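Local coordinates for peptidase M16 domain protein (Alicyclobacillus acidocaldarius subsp. acidocaldarius DSM 446, PDB 4XEA) that probably hydrolyses peptide bonds as a metallopeptidase of the M16 (insulinase-like) family, and in the crystal binds a nickel ion, at residues A36-S41 / P191-L196; A45-G50 / A225-Y230; H158-R163 / S310-Y315. One frame throughout, in Å; residues are numbered along the deposited sequence.

Interaction 1 of 3, residues A36-S41 / P191-L196; sequences ATRYGS and PSNMVL
Strands 31-37 and 194-200 are antiparallel neighbours in the mixed sheet of the first half of this M16 peptidase, and they meet here at the end of strand 31-37. A36 and V195 form a hydrogen-bonded pair, A36 N to V195 O at 2.9 Å and V195 N returning to A36 O. The small A36 and branched V195 lie on one face beneath helix 367-379; T37 and selenomethionine M194 lie on the other, T37 CB 3.8 Å from M194 CG. R38, centre of an inverse gamma turn, takes the chain out of the sheet. R38 N still donates a nearly straight hydrogen bond to N193 O (3.1 Å, 175°). R38 CB lies 3.5 Å from N193 OD1, and the chain runs extended to CD before chi3 (-63°) bends it back. NE then turns to the carbonyl of L379, NH2 to a water shared with S192 O, and R38 NH1 reaches N193 OD1 at 3.1 Å. An asparagine suits this place because its amide both accepts and donates: OD1 accepts from R38 NH1, while N193 ND2 is hydrogen-bonded to F188 O and donates to R38 O at 3.1 Å, from above that carbonyl plane.

Interaction 2 of 3, residues A45-G50 / A225-Y230; sequences AFRTDG and AIERLY
A small three-stranded antiparallel sheet has strand 45-48 at its centre, with strand 51-54 on one flank and strand 227-229, which comes from much later in the chain, on the other. R47 and E227 form a hydrogen-bonded pair: R47 N gives to E227 O at 3.0 Å and E227 N to R47 O at 2.9 Å, both donors in the carbonyl planes. F46 and R228 are the next, non-hydrogen-bonded pair. The first torsion of F46 (56°) puts CG between the backbone N and the carbonyl carbon, the crowded position, sending the ring to meet F188 edge-to-face, while R228 runs to D43 and to the carbonyl of R38. On the other face, L229 spreads over the backbone of F46, its CD1 3.7 Å from F46 C, while the small A45 meets it with its methyl alone, A45 CB to L229 CB. The long chains of R47 and E227 cross obliquely on this same face, both with CG anti to the backbone N. E227 OE1 lies 3.6 Å from R47 CD, yet a water joins the charged ends, 2.9 Å from R47 NH1 and 2.6 Å from E227 OE1. Next to the R47-E227 pair, T48 OG1, anti to its backbone N, donates to A225 O at 2.8 Å. An alanine here would probably loosen the hold on residues 225-226, since A225 O would lose this hydroxyl donor. Direct hydrogen bonding across the contact is thus carried by the backbone and one hydroxyl, while the opposite charges at the exposed surface attract each other, probably only modestly, through water.

Interaction 3 of 3, residues H158-R163 / S310-Y315; sequences HEHPVR and SNTFGY
The turn of the beta hairpin between strands 304-309 and 314-321 is closed by the backbone bond from S310 N to F313 O, and meets the loop that follows helix 144-156. Past S310 and N311 the turn presents T312, whose OG1, between the backbone N and the carbonyl carbon (chi1 70°), hydrogen-bonds H160 NE2 at 2.8 Å; either atom could be the donor. A histidine suits the spot because its other nitrogen is also used: V162 N donates to H160 ND1 at 3.0 Å, almost in the ring plane, so the imidazole is gripped at both nitrogens and its rotation fixed. Next, F313 CB sits over a face of the H160 ring, 4.2 Å from the centroid, and F313 CD2 lies 3.6 Å from H160 CE1, the rings set obliquely. V162 approaches the phenyl tip to tip, V162 CG2 lying over a face 4.0 Å from the F313 centroid in a CH-pi contact. After G314, Y315 adds a looser contact, its CE2 4.5 Å from V162 CG2, while its OH is hydrogen-bonded to Y149 OH. The start of strand 314-321 lies beside helix 144-156, Y315 resting on L153 and M156, with F92 packed edge-to-face against F313.

Overall arrangement
From the N terminus the chain passes residues 36-41, 45-50 and 158-163 before it reaches any of their partners, 191-196, 225-230 and 310-315, in that same order; every pair of contacts therefore crosses and none nests. Interaction 1 closes a loop of 149 residues by joining two strands of the first large sheet, interaction 2 one of 174 residues by adding strand 227-229 to the small sheet, and interaction 3 one of 146 residues that brings the second half of the chain against the first. Interaction 2 is the middle link: R228 reaches back to interaction 1, and Y230 packs against T312 and H160 of interaction 3. Interactions 1 and 3 do not touch, their nearest atoms being about 5 Å apart.

Interaction 1 of 3, residues A36-S41 / P191-L196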
# COMPACT_ATOMS: atom_id res chain seq x y z
N ALA A 36 -0.08 4.43 -21.95
CA ALA A 36 -1.41 4.96 -21.63
C ALA A 36 -1.99 5.76 -22.74
O ALA A 36 -1.25 6.36 -23.54
CB ALA A 36 -1.37 5.80 -20.37
N THR A 37 -3.33 5.80 -22.75
CA THR A 37 -4.07 6.56 -23.77
C THR A 37 -4.88 7.68 -23.12
O THR A 37 -5.44 7.50 -22.03
CB THR A 37 -5.01 5.66 -24.61
OG1 THR A 37 -5.79 6.46 -25.50
CG2 THR A 37 -5.91 4.88 -23.69
N ARG A 38 -4.91 8.83 -23.79
CA ARG A 38 -5.77 9.97 -23.42
C ARG A 38 -7.24 9.68 -23.81
O ARG A 38 -7.82 10.32 -24.73
CB ARG A 38 -5.28 11.24 -24.09
CG ARG A 38 -5.87 12.51 -23.55
CD ARG A 38 -5.36 13.75 -24.30
NE ARG A 38 -3.91 14.03 -24.20
CZ ARG A 38 -2.98 13.69 -25.10
NH1 ARG A 38 -3.28 12.97 -26.17
NH2 ARG A 38 -1.71 14.07 -24.89
N TYR A 39 -7.83 8.77 -23.07
CA TYR A 39 -9.19 8.27 -23.26
C TYR A 39 -9.61 7.60 -21.96
O TYR A 39 -8.92 6.68 -21.47
CB TYR A 39 -9.22 7.27 -24.39
CG TYR A 39 -10.60 6.67 -24.64
CD1 TYR A 39 -11.72 7.47 -24.79
CD2 TYR A 39 -10.77 5.30 -24.77
CE1 TYR A 39 -12.97 6.95 -25.04
CE2 TYR A 39 -12.03 4.75 -25.03
CZ TYR A 39 -13.11 5.58 -25.19
OH TYR A 39 -14.34 5.06 -25.47
N GLY A 40 -10.72 8.03 -21.38
CA GLY A 40 -11.21 7.36 -20.17
C GLY A 40 -12.71 7.35 -20.10
O GLY A 40 -13.37 7.61 -21.10
N SER A 41 -13.23 7.11 -18.90
CA SER A 41 -14.67 6.90 -18.70
C SER A 41 -15.51 8.12 -19.06
O SER A 41 -16.68 7.95 -19.45
CB SER A 41 -15.01 6.46 -17.26
OG SER A 41 -14.69 7.45 -16.28
N PRO A 191 -1.29 5.89 -31.89
CA PRO A 191 -0.12 6.28 -31.10
C PRO A 191 0.02 7.78 -30.80
O PRO A 191 0.64 8.15 -29.78
CB PRO A 191 1.07 5.77 -31.94
CG PRO A 191 0.47 5.27 -33.25
CD PRO A 191 -0.95 4.95 -32.97
N SER A 192 -0.55 8.62 -31.66
CA SER A 192 -0.56 10.06 -31.50
C SER A 192 -1.40 10.47 -30.29
O SER A 192 -1.25 11.61 -29.82
CB SER A 192 -1.12 10.76 -32.76
OG SER A 192 -2.46 10.36 -32.99
N ASN A 193 -2.26 9.57 -29.80
CA ASN A 193 -3.08 9.87 -28.62
C ASN A 193 -2.53 9.25 -27.34
O ASN A 193 -3.22 9.23 -26.30
CB ASN A 193 -4.53 9.41 -28.82
CG ASN A 193 -5.51 10.08 -27.79
OD1 ASN A 193 -5.47 11.29 -27.55
ND2 ASN A 193 -6.42 9.29 -27.26
N MSE A 194 -1.31 8.71 -27.41
CA MSE A 194 -0.74 7.90 -26.33
C MSE A 194 0.65 8.32 -25.86
O MSE A 194 1.27 9.22 -26.45
CB MSE A 194 -0.76 6.40 -26.71
CG MSE A 194 -2.14 5.87 -27.05
SE MSE A 194 -2.31 3.94 -27.21
CE MSE A 194 -1.94 3.35 -25.36
N VAL A 195 1.12 7.67 -24.79
CA VAL A 195 2.40 7.98 -24.19
C VAL A 195 2.96 6.69 -23.58
O VAL A 195 2.20 5.85 -23.10
CB VAL A 195 2.30 9.11 -23.14
CG1 VAL A 195 1.49 8.67 -21.86
CG2 VAL A 195 3.68 9.67 -22.80
N LEU A 196 4.29 6.53 -23.70
CA LEU A 196 5.03 5.40 -23.15
C LEU A 196 6.13 5.94 -22.25
O LEU A 196 6.98 6.73 -22.69
CB LEU A 196 5.67 4.57 -24.28
CG LEU A 196 6.49 3.33 -23.89
CD1 LEU A 196 5.60 2.31 -23.12
CD2 LEU A 196 7.12 2.71 -25.13
O HOH W 1 -0.30 13.03 -27.40

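Interaction 2 of 3, residues A45-G50 / A225-Y230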
# COMPACT_ATOMS: atom_id res chain seq x y z
N ALA A 45 -18.73 11.50 -25.43
CA ALA A 45 -19.06 12.05 -26.73
C ALA A 45 -17.84 12.72 -27.35
O ALA A 45 -16.97 13.29 -26.64
CB ALA A 45 -20.22 13.08 -26.61
N PHE A 46 -17.80 12.68 -28.67
CA PHE A 46 -16.65 13.17 -29.40
C PHE A 46 -17.00 13.25 -30.88
O PHE A 46 -17.96 12.63 -31.35
CB PHE A 46 -15.41 12.30 -29.20
CG PHE A 46 -15.61 10.85 -29.55
CD1 PHE A 46 -16.13 9.96 -28.62
CD2 PHE A 46 -15.30 10.37 -30.84
CE1 PHE A 46 -16.34 8.63 -28.96
CE2 PHE A 46 -15.48 9.05 -31.18
CZ PHE A 46 -16.00 8.16 -30.23
N ARG A 47 -16.21 14.04 -31.59
CA ARG A 47 -16.29 14.14 -33.04
C ARG A 47 -14.97 13.68 -33.61
O ARG A 47 -13.89 14.04 -33.10
CB ARG A 47 -16.51 15.58 -33.48
CG ARG A 47 -16.62 15.77 -35.01
CD ARG A 47 -16.19 17.21 -35.40
NE ARG A 47 -16.41 17.51 -36.80
CZ ARG A 47 -17.61 17.78 -37.31
NH1 ARG A 47 -18.69 17.79 -36.52
NH2 ARG A 47 -17.72 18.04 -38.61
N THR A 48 -15.04 12.86 -34.66
CA THR A 48 -13.85 12.37 -35.34
C THR A 48 -14.26 12.00 -36.76
O THR A 48 -15.42 11.67 -37.02
CB THR A 48 -13.21 11.17 -34.62
OG1 THR A 48 -11.88 10.97 -35.10
CG2 THR A 48 -14.02 9.89 -34.84
N ASP A 49 -13.32 12.20 -37.69
CA ASP A 49 -13.54 11.94 -39.11
C ASP A 49 -14.87 12.52 -39.55
O ASP A 49 -15.60 11.91 -40.31
CB ASP A 49 -13.42 10.45 -39.44
CG ASP A 49 -13.37 10.19 -40.96
OD1 ASP A 49 -12.47 10.72 -41.65
OD2 ASP A 49 -14.26 9.48 -41.49
N GLY A 50 -15.18 13.70 -39.05
CA GLY A 50 -16.30 14.46 -39.54
C GLY A 50 -17.66 14.08 -39.00
O GLY A 50 -18.67 14.51 -39.55
N ALA A 225 -8.28 13.05 -35.74
CA ALA A 225 -8.57 14.31 -35.07
C ALA A 225 -9.75 14.03 -34.13
O ALA A 225 -10.73 13.44 -34.53
CB ALA A 225 -8.95 15.39 -36.11
N ILE A 226 -9.67 14.50 -32.88
CA ILE A 226 -10.70 14.26 -31.90
C ILE A 226 -11.18 15.61 -31.36
O ILE A 226 -10.36 16.37 -30.87
CB ILE A 226 -10.13 13.41 -30.77
CG1 ILE A 226 -9.61 12.05 -31.30
CG2 ILE A 226 -11.19 13.27 -29.61
CD1 ILE A 226 -8.74 11.30 -30.28
N GLU A 227 -12.46 15.92 -31.49
CA GLU A 227 -13.03 17.09 -30.77
C GLU A 227 -13.74 16.47 -29.52
O GLU A 227 -14.70 15.72 -29.67
CB GLU A 227 -14.03 17.87 -31.60
CG GLU A 227 -14.56 19.08 -30.87
CD GLU A 227 -15.71 19.75 -31.51
OE1 GLU A 227 -16.29 19.18 -32.42
OE2 GLU A 227 -16.05 20.87 -31.10
N ARG A 228 -13.30 16.84 -28.33
CA ARG A 228 -13.89 16.29 -27.09
C ARG A 228 -15.19 17.05 -26.81
O ARG A 228 -15.19 18.28 -26.81
CB ARG A 228 -12.94 16.46 -25.91
CG ARG A 228 -11.49 16.06 -26.15
CD ARG A 228 -11.15 14.73 -25.64
NE ARG A 228 -9.87 14.24 -26.17
CZ ARG A 228 -9.38 13.06 -25.84
NH1 ARG A 228 -10.05 12.30 -24.96
NH2 ARG A 228 -8.23 12.63 -26.36
N LEU A 229 -16.30 16.33 -26.64
CA LEU A 229 -17.59 16.97 -26.44
C LEU A 229 -18.16 16.70 -25.03
O LEU A 229 -18.40 15.53 -24.67
CB LEU A 229 -18.58 16.50 -27.50
CG LEU A 229 -18.17 16.82 -28.95
CD1 LEU A 229 -19.10 16.11 -29.92
CD2 LEU A 229 -18.16 18.37 -29.20
N TYR A 230 -18.34 17.77 -24.26
CA TYR A 230 -18.70 17.75 -22.83
C TYR A 230 -19.80 18.79 -22.60
O TYR A 230 -19.85 19.79 -23.32
CB TYR A 230 -17.48 18.09 -21.97
CG TYR A 230 -16.52 16.93 -21.87
CD1 TYR A 230 -16.65 15.97 -20.87
CD2 TYR A 230 -15.51 16.77 -22.79
CE1 TYR A 230 -15.77 14.89 -20.79
CE2 TYR A 230 -14.62 15.69 -22.73
CZ TYR A 230 -14.78 14.75 -21.74
OH TYR A 230 -13.89 13.69 -21.68
O HOH W 2 -18.00 13.35 -23.16
O HOH W 3 -18.49 18.74 -33.74
O HOH W 4 -10.24 12.40 -38.05

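Interaction 3 of 3, residues H158-R163 / S310-Y315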
# COMPACT_ATOMS: atom_id res chain seq x y z
N HIS A 158 -24.78 17.53 -12.32
CA HIS A 158 -26.04 17.45 -13.02
C HIS A 158 -26.00 16.53 -14.24
O HIS A 158 -26.95 15.79 -14.47
CB HIS A 158 -26.49 18.83 -13.53
CG HIS A 158 -26.74 19.83 -12.44
ND1 HIS A 158 -27.98 20.41 -12.24
CD2 HIS A 158 -25.90 20.41 -11.55
CE1 HIS A 158 -27.89 21.26 -11.22
NE2 HIS A 158 -26.65 21.25 -10.78
N GLU A 159 -24.97 16.69 -15.07
CA GLU A 159 -24.93 16.08 -16.42
C GLU A 159 -23.56 15.50 -16.79
O GLU A 159 -23.50 14.64 -17.65
CB GLU A 159 -25.18 17.14 -17.52
CG GLU A 159 -26.45 17.86 -17.53
CD GLU A 159 -26.26 19.35 -17.98
OE1 GLU A 159 -25.88 19.61 -19.17
OE2 GLU A 159 -26.55 20.24 -17.13
N HIS A 160 -22.47 16.02 -16.22
CA HIS A 160 -21.13 15.58 -16.55
C HIS A 160 -21.01 14.03 -16.39
O HIS A 160 -21.51 13.48 -15.41
CB HIS A 160 -20.10 16.28 -15.68
CG HIS A 160 -18.69 16.17 -16.19
ND1 HIS A 160 -17.99 14.98 -16.19
CD2 HIS A 160 -17.88 17.09 -16.78
CE1 HIS A 160 -16.80 15.18 -16.74
NE2 HIS A 160 -16.71 16.44 -17.10
N PRO A 161 -20.37 13.33 -17.36
CA PRO A 161 -20.23 11.88 -17.25
C PRO A 161 -19.53 11.34 -16.00
O PRO A 161 -19.73 10.15 -15.68
CB PRO A 161 -19.38 11.52 -18.48
CG PRO A 161 -19.73 12.56 -19.48
CD PRO A 161 -19.88 13.81 -18.67
N VAL A 162 -18.76 12.17 -15.31
CA VAL A 162 -18.08 11.77 -14.08
C VAL A 162 -19.09 11.23 -13.04
O VAL A 162 -18.73 10.54 -12.09
CB VAL A 162 -17.20 12.90 -13.52
CG1 VAL A 162 -18.07 14.03 -12.91
CG2 VAL A 162 -16.18 12.34 -12.45
N ARG A 163 -20.36 11.54 -13.23
CA ARG A 163 -21.39 11.08 -12.30
C ARG A 163 -21.77 9.62 -12.45
O ARG A 163 -22.48 9.08 -11.60
CB ARG A 163 -22.62 11.97 -12.39
CG ARG A 163 -23.47 11.83 -13.59
CD ARG A 163 -24.51 12.96 -13.66
NE ARG A 163 -25.35 13.00 -12.43
CZ ARG A 163 -26.35 12.16 -12.13
NH1 ARG A 163 -26.71 11.15 -12.93
NH2 ARG A 163 -26.98 12.29 -10.98
N SER A 310 -9.01 17.39 -13.58
CA SER A 310 -8.92 16.87 -14.94
C SER A 310 -9.21 18.06 -15.88
O SER A 310 -9.48 19.17 -15.42
CB SER A 310 -10.00 15.78 -15.07
OG SER A 310 -9.89 15.06 -16.24
N ASN A 311 -9.13 17.82 -17.18
CA ASN A 311 -9.39 18.87 -18.16
C ASN A 311 -10.81 19.45 -18.12
O ASN A 311 -10.99 20.67 -18.38
CB ASN A 311 -9.03 18.41 -19.58
CG ASN A 311 -7.54 18.24 -19.84
OD1 ASN A 311 -7.18 17.66 -20.85
ND2 ASN A 311 -6.64 18.79 -18.98
N THR A 312 -11.82 18.63 -17.79
CA THR A 312 -13.21 19.06 -17.86
C THR A 312 -13.96 19.07 -16.52
O THR A 312 -15.14 19.42 -16.47
CB THR A 312 -14.01 18.19 -18.81
OG1 THR A 312 -14.17 16.87 -18.23
CG2 THR A 312 -13.28 18.12 -20.20
N PHE A 313 -13.28 18.72 -15.43
CA PHE A 313 -13.94 18.78 -14.10
C PHE A 313 -12.91 18.75 -13.02
O PHE A 313 -11.75 18.40 -13.25
CB PHE A 313 -14.88 17.59 -13.94
CG PHE A 313 -14.16 16.28 -13.80
CD1 PHE A 313 -13.86 15.78 -12.52
CD2 PHE A 313 -13.74 15.57 -14.89
CE1 PHE A 313 -13.17 14.62 -12.36
CE2 PHE A 313 -13.05 14.37 -14.73
CZ PHE A 313 -12.75 13.90 -13.47
N GLY A 314 -13.32 19.09 -11.81
CA GLY A 314 -12.50 18.86 -10.64
C GLY A 314 -13.31 18.93 -9.36
O GLY A 314 -14.36 19.60 -9.30
N TYR A 315 -12.81 18.28 -8.31
CA TYR A 315 -13.46 18.36 -6.98
C TYR A 315 -12.53 18.04 -5.82
O TYR A 315 -11.51 17.36 -6.01
CB TYR A 315 -14.65 17.41 -6.91
CG TYR A 315 -14.35 15.97 -7.23
CD1 TYR A 315 -13.85 15.09 -6.26
CD2 TYR A 315 -14.54 15.48 -8.52
CE1 TYR A 315 -13.52 13.77 -6.59
CE2 TYR A 315 -14.25 14.16 -8.82
CZ TYR A 315 -13.73 13.33 -7.86
OH TYR A 315 -13.43 12.03 -8.17